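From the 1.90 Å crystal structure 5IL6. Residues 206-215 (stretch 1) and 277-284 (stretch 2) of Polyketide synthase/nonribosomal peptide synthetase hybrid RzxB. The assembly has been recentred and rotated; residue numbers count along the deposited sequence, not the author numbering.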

# COMPACT_ATOMS: atom_id res chain seq x y z
N LEU A 206 6.87 3.71 2.26
CA LEU A 206 7.09 2.74 3.32
C LEU A 206 6.08 1.61 3.25
O LEU A 206 6.43 0.44 3.46
N LEU A 207 4.82 1.93 2.96
CA LEU A 207 3.83 0.87 2.78
C LEU A 207 4.17 -0.00 1.58
O LEU A 207 4.00 -1.22 1.62
N ASP A 208 4.66 0.61 0.50
CA ASP A 208 5.09 -0.16 -0.65
C ASP A 208 6.30 -1.03 -0.32
O ASP A 208 6.35 -2.21 -0.68
N ALA A 209 7.27 -0.46 0.40
CA ALA A 209 8.45 -1.23 0.79
C ALA A 209 8.07 -2.40 1.69
O ALA A 209 8.65 -3.49 1.59
N ALA A 210 7.11 -2.19 2.59
CA ALA A 210 6.61 -3.30 3.40
C ALA A 210 6.11 -4.44 2.51
O ALA A 210 6.39 -5.61 2.78
N MET A 211 5.38 -4.10 1.45
CA MET A 211 4.89 -5.12 0.53
C MET A 211 6.03 -5.75 -0.26
O MET A 211 6.00 -6.96 -0.54
N GLN A 212 7.03 -4.95 -0.65
CA GLN A 212 8.18 -5.51 -1.35
C GLN A 212 8.83 -6.62 -0.54
O GLN A 212 9.41 -7.56 -1.12
N GLY A 213 8.75 -6.55 0.78
CA GLY A 213 9.43 -7.51 1.64
C GLY A 213 8.97 -8.94 1.46
O GLY A 213 9.72 -9.86 1.82
N VAL A 214 7.78 -9.16 0.91
CA VAL A 214 7.29 -10.52 0.74
C VAL A 214 8.23 -11.32 -0.15
O VAL A 214 8.27 -12.55 -0.07
N MET A 215 9.00 -10.65 -1.01
CA MET A 215 9.91 -11.35 -1.90
C MET A 215 10.93 -12.17 -1.13
O MET A 215 11.46 -13.16 -1.65
N ILE A 277 -1.31 -2.92 10.43
CA ILE A 277 -1.46 -4.36 10.20
C ILE A 277 -2.11 -4.55 8.84
O ILE A 277 -3.09 -3.88 8.51
N LEU A 278 -1.56 -5.47 8.05
CA LEU A 278 -2.16 -5.90 6.79
C LEU A 278 -2.42 -7.40 6.87
O LEU A 278 -1.47 -8.19 6.98
N ASN A 279 -3.69 -7.78 6.81
CA ASN A 279 -4.08 -9.18 6.88
C ASN A 279 -4.56 -9.65 5.51
O ASN A 279 -5.42 -9.00 4.90
N GLN A 280 -4.02 -10.77 5.05
CA GLN A 280 -4.44 -11.42 3.81
C GLN A 280 -4.22 -10.50 2.60
O GLN A 280 -5.14 -10.13 1.88
N LEU A 281 -2.95 -10.15 2.40
CA LEU A 281 -2.52 -9.41 1.21
C LEU A 281 -2.23 -10.42 0.10
O LEU A 281 -1.29 -11.21 0.21
N SER A 282 -3.04 -10.38 -0.95
CA SER A 282 -2.97 -11.37 -2.02
C SER A 282 -2.25 -10.81 -3.24
O SER A 282 -2.62 -9.75 -3.76
N PHE A 283 -1.23 -11.53 -3.71
CA PHE A 283 -0.53 -11.24 -4.95
C PHE A 283 -0.98 -12.22 -6.03
O PHE A 283 -1.11 -13.42 -5.77
N GLN A 284 -1.22 -11.71 -7.24
CA GLN A 284 -1.73 -12.54 -8.32
C GLN A 284 -1.01 -12.20 -9.62
O GLN A 284 -0.63 -11.05 -9.84

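The contact between the two stretches is a small packing of apolar side chains between a helical stretch and a strand, in which three residues from the helical stretch meet three from the strand without a single hydrogen bond passing between them. The axes of helix 206-212 and strand 277-284 approach to 11.4 Å and their N-to-C directions differ by 42°, a spacing that leaves the backbones well apart and the gap to be filled by side chains. The CA atoms of Met211 and Leu281 lie 8.6 Å apart, and those of Val214 and Phe283 9.7 Å. The buried surface, 254 Å² with both sides summed, confirms a modest patch.

On the helical side the contributors are Leu207, Met211 and Val214, spaced four and three residues apart, as expected for one face of a helical path. Met211 and Val214 direct their CA-to-CB bonds toward the strand, whereas that of Leu207 points sideways and its side-chain end comes nearer. On the strand, Leu278, Leu281 and Phe283 all point toward the helix. The three-residue step from Leu278 to Leu281 departs from simple alternation, and between them Gln280 has phi/psi of 62/60, a left-handed conformation unusual in a strand. After it the two-residue alternation holds: Leu281 and Phe283 point in, while the side chain of Ser282 stays out of reach.

Met211 is the hub, touching all three strand residues and having the largest covered area, 58 Å². Its chi angles of -65°, -174° and -163° (m, t, t) describe an extended chain beyond CB, which carries CE out to Leu278, while CB, CG and SD all lie near Leu281. CG of Met211 lies 3.7 Å from CD2 of Leu281, whose rotamer is t, p; the terminal CE of Met211 reaches CD2 of Leu278 at 4.0 Å. Nearer the backbone, CB of Met211 is also 4.4 Å from CZ of Phe283.

Leu207 extends the patch toward the start of the strand segment. With chi1 at -178° (t) and chi2 at 56° (p), Leu207 brings its CD1 to 4.0 Å from both CD1 and CD2 of Leu278, which adopts m, p. The same CD2 of Leu278 is the one met by CE of Met211.

At the other end, Phe283 (chi1 -68°, m; chi2 78°) carries its ring to Val214 (chi1 -54°, m). CG2 of Val214 approaches CZ of Phe283 to 3.8 Å and lies 4.2 Å from the ring centroid, 29° off the ring normal, an off-centre CH-pi contact. The ring also passes the helix backbone, with Phe283 CZ 4.0 Å from Met211 O. That oxygen, Met211 O, accepts a backbone hydrogen bond from Val214 N at 3.2 Å.

Polar side chains stay outside this interface. Gln212, whose CA-to-CB bond points away from the strand, donates through NE2 to OD2 of Asp208 at 2.8 Å, one helical turn earlier. On the strand, Gln284 NE2 makes a weak hydrogen bond to Ser282 OG at 3.3 Å.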

# COMPACT_ATOMS: atom_id res chain seq x y z
CB LEU A 206 7.03 3.42 4.69
CG LEU A 206 8.15 4.42 5.00
CD1 LEU A 206 7.92 5.07 6.36
CD2 LEU A 206 9.52 3.76 4.96
CB LEU A 207 2.43 1.47 2.64
CG LEU A 207 1.29 0.46 2.50
CD1 LEU A 207 1.28 -0.52 3.67
CD2 LEU A 207 -0.05 1.17 2.39
CB ASP A 208 5.39 0.78 -1.82
CG ASP A 208 5.80 0.04 -3.09
OD1 ASP A 208 4.98 -0.76 -3.60
OD2 ASP A 208 6.92 0.27 -3.58
CB ALA A 209 9.46 -0.33 1.49
CB ALA A 210 5.50 -2.82 4.33
CB MET A 211 3.86 -4.51 -0.42
CG MET A 211 2.60 -4.03 0.26
SD MET A 211 1.35 -3.48 -0.92
CE MET A 211 0.27 -2.54 0.14
CB GLN A 212 9.21 -4.41 -1.63
CG GLN A 212 8.74 -3.31 -2.55
CD GLN A 212 9.73 -2.16 -2.61
OE1 GLN A 212 10.85 -2.27 -2.10
NE2 GLN A 212 9.33 -1.05 -3.21
CB VAL A 214 5.85 -10.53 0.16
CG1 VAL A 214 4.92 -9.67 1.01
CG2 VAL A 214 5.84 -10.08 -1.30
CB MET A 215 10.62 -10.35 -2.82
CG MET A 215 11.55 -10.99 -3.84
SD MET A 215 10.66 -12.13 -4.91
CE MET A 215 9.76 -10.99 -5.95
CB ILE A 277 -2.31 -5.03 11.30
CG1 ILE A 277 -1.62 -4.90 12.66
CG2 ILE A 277 -2.57 -6.50 10.96
CD1 ILE A 277 -2.49 -5.32 13.82
CB LEU A 278 -1.25 -5.59 5.60
CG LEU A 278 -1.16 -4.14 5.11
CD1 LEU A 278 -0.35 -3.28 6.06
CD2 LEU A 278 -0.57 -4.11 3.71
CB ASN A 279 -5.16 -9.40 7.93
CG ASN A 279 -4.66 -9.17 9.34
OD1 ASN A 279 -3.55 -9.58 9.69
ND2 ASN A 279 -5.47 -8.51 10.16
CB GLN A 280 -5.90 -11.86 3.91
CG GLN A 280 -6.19 -12.74 5.12
CD GLN A 280 -5.56 -14.12 5.01
OE1 GLN A 280 -5.77 -14.83 4.03
NE2 GLN A 280 -4.77 -14.49 6.01
CB LEU A 281 -1.28 -8.57 1.53
CG LEU A 281 -0.65 -7.83 0.35
CD1 LEU A 281 -1.61 -6.79 -0.22
CD2 LEU A 281 0.66 -7.18 0.77
CB SER A 282 -4.37 -11.84 -2.42
OG SER A 282 -4.32 -12.78 -3.48
CB PHE A 283 0.98 -11.33 -4.77
CG PHE A 283 1.57 -10.27 -3.90
CD1 PHE A 283 1.48 -10.35 -2.52
CD2 PHE A 283 2.23 -9.18 -4.45
CE1 PHE A 283 2.02 -9.37 -1.71
CE2 PHE A 283 2.78 -8.20 -3.65
CZ PHE A 283 2.68 -8.30 -2.27
CB GLN A 284 -3.24 -12.32 -8.49
CG GLN A 284 -4.01 -12.59 -7.21
CD GLN A 284 -5.48 -12.27 -7.31
OE1 GLN A 284 -6.00 -11.99 -8.40
NE2 GLN A 284 -6.17 -12.31 -6.18